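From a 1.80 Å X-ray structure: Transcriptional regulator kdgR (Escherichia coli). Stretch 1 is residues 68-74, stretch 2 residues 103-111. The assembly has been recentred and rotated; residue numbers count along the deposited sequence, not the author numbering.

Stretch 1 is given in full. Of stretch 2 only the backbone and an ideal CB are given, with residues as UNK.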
# COMPACT_ATOMS: atom_id res chain seq x y z
N LEU A 68 -3.55 -7.63 -0.24
CA LEU A 68 -4.73 -8.52 -0.20
C LEU A 68 -5.69 -8.45 -1.35
O LEU A 68 -6.35 -9.47 -1.64
CB LEU A 68 -5.54 -8.27 1.10
CG LEU A 68 -4.78 -8.46 2.41
CD1 LEU A 68 -5.69 -8.10 3.67
CD2 LEU A 68 -4.14 -9.88 2.61
N ALA A 69 -5.88 -7.27 -1.97
CA ALA A 69 -6.98 -7.03 -2.91
C ALA A 69 -7.00 -7.90 -4.17
O ALA A 69 -8.06 -8.21 -4.68
CB ALA A 69 -7.13 -5.54 -3.28
N TRP A 70 -5.84 -8.30 -4.67
CA TRP A 70 -5.81 -9.14 -5.89
C TRP A 70 -5.72 -10.67 -5.57
O TRP A 70 -5.62 -11.51 -6.49
CB TRP A 70 -4.64 -8.71 -6.80
CG TRP A 70 -4.91 -7.41 -7.54
CD1 TRP A 70 -5.38 -7.28 -8.81
CD2 TRP A 70 -4.77 -6.07 -7.03
NE1 TRP A 70 -5.56 -5.95 -9.12
CE2 TRP A 70 -5.16 -5.19 -8.05
CE3 TRP A 70 -4.34 -5.53 -5.80
CZ2 TRP A 70 -5.15 -3.80 -7.90
CZ3 TRP A 70 -4.31 -4.14 -5.65
CH2 TRP A 70 -4.73 -3.30 -6.70
N ARG A 71 -5.74 -11.01 -4.28
CA ARG A 71 -5.50 -12.39 -3.85
C ARG A 71 -6.76 -13.22 -3.91
O ARG A 71 -7.87 -12.67 -3.90
CB ARG A 71 -4.97 -12.46 -2.43
CG ARG A 71 -3.52 -12.29 -2.32
CD ARG A 71 -3.11 -12.84 -0.99
NE ARG A 71 -1.98 -12.10 -0.45
CZ ARG A 71 -0.71 -12.41 -0.64
NH1 ARG A 71 0.23 -11.65 -0.09
NH2 ARG A 71 -0.35 -13.47 -1.36
N ASP A 72 -6.57 -14.55 -4.01
CA ASP A 72 -7.68 -15.50 -3.91
C ASP A 72 -8.37 -15.17 -2.59
O ASP A 72 -7.70 -15.07 -1.55
CB ASP A 72 -7.17 -16.96 -3.96
CG ASP A 72 -8.27 -18.01 -3.62
OD1 ASP A 72 -9.39 -17.95 -4.20
OD2 ASP A 72 -7.99 -18.90 -2.78
N ARG A 73 -9.68 -14.96 -2.64
CA ARG A 73 -10.45 -14.53 -1.48
C ARG A 73 -10.51 -15.59 -0.36
O ARG A 73 -10.95 -15.30 0.77
CB ARG A 73 -11.86 -14.12 -1.90
CG ARG A 73 -12.56 -13.18 -0.90
CD ARG A 73 -12.62 -11.71 -1.38
NE ARG A 73 -11.33 -11.21 -1.87
CZ ARG A 73 -11.12 -9.99 -2.37
NH1 ARG A 73 -12.12 -9.10 -2.44
NH2 ARG A 73 -9.90 -9.65 -2.79
N ASP A 74 -10.07 -16.81 -0.69
CA ASP A 74 -9.96 -17.86 0.32
C ASP A 74 -8.63 -17.82 1.03
O ASP A 74 -8.58 -17.98 2.25
CB ASP A 74 -10.29 -19.26 -0.26
CG ASP A 74 -11.68 -19.73 0.15
OD1 ASP A 74 -11.78 -20.49 1.14
OD2 ASP A 74 -12.67 -19.32 -0.48
N UNK A 103 -11.73 -4.20 -0.18
CA UNK A 103 -10.78 -4.83 -1.10
C UNK A 103 -11.31 -4.92 -2.54
O UNK A 103 -10.54 -4.82 -3.51
CB UNK A 103 -10.43 -6.23 -0.60
N UNK A 104 -12.63 -5.11 -2.67
CA UNK A 104 -13.29 -5.07 -3.99
C UNK A 104 -13.04 -3.72 -4.66
O UNK A 104 -12.67 -3.66 -5.86
CB UNK A 104 -14.79 -5.32 -3.86
N UNK A 105 -13.27 -2.64 -3.92
CA UNK A 105 -13.08 -1.30 -4.47
C UNK A 105 -11.59 -1.06 -4.80
O UNK A 105 -11.27 -0.44 -5.84
CB UNK A 105 -13.59 -0.25 -3.48
N UNK A 106 -10.69 -1.53 -3.92
CA UNK A 106 -9.25 -1.37 -4.19
C UNK A 106 -8.89 -2.02 -5.56
O UNK A 106 -8.25 -1.39 -6.40
CB UNK A 106 -8.43 -2.00 -3.06
N UNK A 107 -9.28 -3.28 -5.74
CA UNK A 107 -9.03 -3.98 -7.01
C UNK A 107 -9.63 -3.21 -8.20
O UNK A 107 -8.94 -2.95 -9.23
CB UNK A 107 -9.61 -5.39 -6.96
N UNK A 108 -10.87 -2.78 -8.04
CA UNK A 108 -11.60 -2.05 -9.09
C UNK A 108 -10.89 -0.75 -9.50
O UNK A 108 -10.79 -0.46 -10.69
CB UNK A 108 -13.02 -1.73 -8.61
N UNK A 109 -10.40 0.02 -8.53
CA UNK A 109 -9.81 1.35 -8.81
C UNK A 109 -8.30 1.32 -9.06
O UNK A 109 -7.76 2.30 -9.58
CB UNK A 109 -10.10 2.29 -7.64
N UNK A 110 -7.63 0.23 -8.69
CA UNK A 110 -6.20 0.06 -8.91
C UNK A 110 -5.26 0.65 -7.86
O UNK A 110 -4.04 0.67 -8.05
CB UNK A 110 -5.85 0.68 -10.27
N UNK A 111 -5.82 1.09 -6.72
CA UNK A 111 -5.01 1.60 -5.62
C UNK A 111 -5.78 1.43 -4.32
O UNK A 111 -7.02 1.30 -4.32
CB UNK A 111 -4.63 3.07 -5.84

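Stretch 2 runs as a helix from 103 to 109, so the positions that meet stretch 1 should recur every three or four residues, and 103, 106, 107 and 110 carry most of the contact.

At position 103 CA-to-CB points toward stretch 1, and the backbones are at their closest here, with CA of 103 4.7 Å from Ala69 CA. The methyl of Ala69 leaves room for this approach; Leu68 CB offers an apolar wall and Arg73 the flat of its guanidinium. A mid-sized aliphatic such as leucine, isoleucine or methionine would suit. The residue is Leu103: its CD1 lies 3.7 Å from Leu68 CB and also sits over one face of the Arg73 guanidinium.

At 104 CA-to-CB points away, yet the ideal CB is 4.8 Å from Arg73 NH1. A short acid could bend back to that charge; a glutamate, asparagine or glutamine might also reach. Asp104 does so, its OD1 forming a salt bridge with Arg73 NH1 at 3.0 Å, at the edge of the guanidinium.

Position 105 faces away, so stretch 1 sets no demand and many polar residues would serve. Gln105 uses NE2 to hydrogen-bond OE1 of the residue at 109, one turn on.

At 106 CA-to-CB runs sideways, with the ideal CB 3.8 Å from Ala69 CB and the Trp70 ring just beyond. Such a tight, apolar site favours a small or branched aliphatic: alanine, valine, perhaps isoleucine. Val106 places CG1 3.5 Å from Ala69 CB and 4.0 Å from Trp70 CZ3.

Position 107 also points sideways, beside the indole of Trp70 and the carbonyl of Ala69, with the carbonyl of Trp70 farther out, within reach of a long chain. A long chain with an aliphatic stem and a donor at its tip fits: lysine, arginine or, less fully, glutamine. Arg107 lays CG over the face of the Trp70 indole, 3.6 Å from the centroid of its five-membered ring, in a CH-pi contact. Its NH1 comes 3.2 Å from Trp70 O, and a water accepts from NH1 and donates to that same carbonyl, bridging the two.

Positions 108 and 109 face away, leaving polar choices free. Glu108 makes no contact with stretch 1; Gln109 receives the bond from Gln105 and donates through NE2 to O of the residue at 111.

At 110 the helix has ended and phi is 85°, which by itself favours glycine, though asparagine is tolerated in such a conformation. Gly110 brings its CA 4.1 Å from Trp70 CZ2, at the ring edge.

Position 111, extended and pointing away, has nothing of stretch 1 near its ideal CB, so polar, aliphatic or aromatic residues would all serve as far as stretch 1 is concerned. Tyr111 makes no contact with it; its part here is the backbone O that takes the bond from Gln109 NE2.

Stretch 2 (103-111) LDQVREQGY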
# COMPACT_ATOMS: atom_id res chain seq x y z
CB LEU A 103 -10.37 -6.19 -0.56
CG LEU A 103 -9.65 -6.19 0.80
CD1 LEU A 103 -9.21 -7.63 1.00
CD2 LEU A 103 -8.46 -5.26 0.87
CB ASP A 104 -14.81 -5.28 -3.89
CG ASP A 104 -15.22 -6.69 -3.53
OD1 ASP A 104 -14.44 -7.64 -3.64
OD2 ASP A 104 -16.39 -6.83 -3.07
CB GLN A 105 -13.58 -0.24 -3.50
CG GLN A 105 -13.32 1.18 -3.90
CD GLN A 105 -14.19 1.59 -5.08
OE1 GLN A 105 -15.22 0.95 -5.33
NE2 GLN A 105 -13.78 2.63 -5.81
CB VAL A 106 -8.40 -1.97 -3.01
CG1 VAL A 106 -6.88 -2.03 -3.36
CG2 VAL A 106 -8.58 -1.12 -1.73
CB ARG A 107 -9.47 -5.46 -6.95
CG ARG A 107 -8.73 -6.39 -7.92
CD ARG A 107 -9.27 -7.84 -7.91
NE ARG A 107 -9.02 -8.46 -9.23
CZ ARG A 107 -8.29 -9.55 -9.45
NH1 ARG A 107 -7.73 -10.24 -8.46
NH2 ARG A 107 -8.14 -9.99 -10.71
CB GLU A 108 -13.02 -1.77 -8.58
CG GLU A 108 -13.96 -1.16 -9.55
CD GLU A 108 -15.22 -0.79 -8.83
OE1 GLU A 108 -15.41 0.42 -8.57
OE2 GLU A 108 -15.97 -1.73 -8.45
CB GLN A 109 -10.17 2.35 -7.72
CG GLN A 109 -9.45 2.06 -6.37
CD GLN A 109 -10.06 2.85 -5.22
OE1 GLN A 109 -11.08 3.51 -5.38
NE2 GLN A 109 -9.43 2.78 -4.06
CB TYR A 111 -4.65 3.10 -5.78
CG TYR A 111 -5.85 4.03 -5.74
CD1 TYR A 111 -6.31 4.62 -4.52
CD2 TYR A 111 -6.48 4.37 -6.90
CE1 TYR A 111 -7.44 5.51 -4.55
CE2 TYR A 111 -7.56 5.24 -6.95
CZ TYR A 111 -8.02 5.81 -5.78
OH TYR A 111 -9.10 6.65 -5.90
O HOH W 1 -5.20 -11.65 -9.16
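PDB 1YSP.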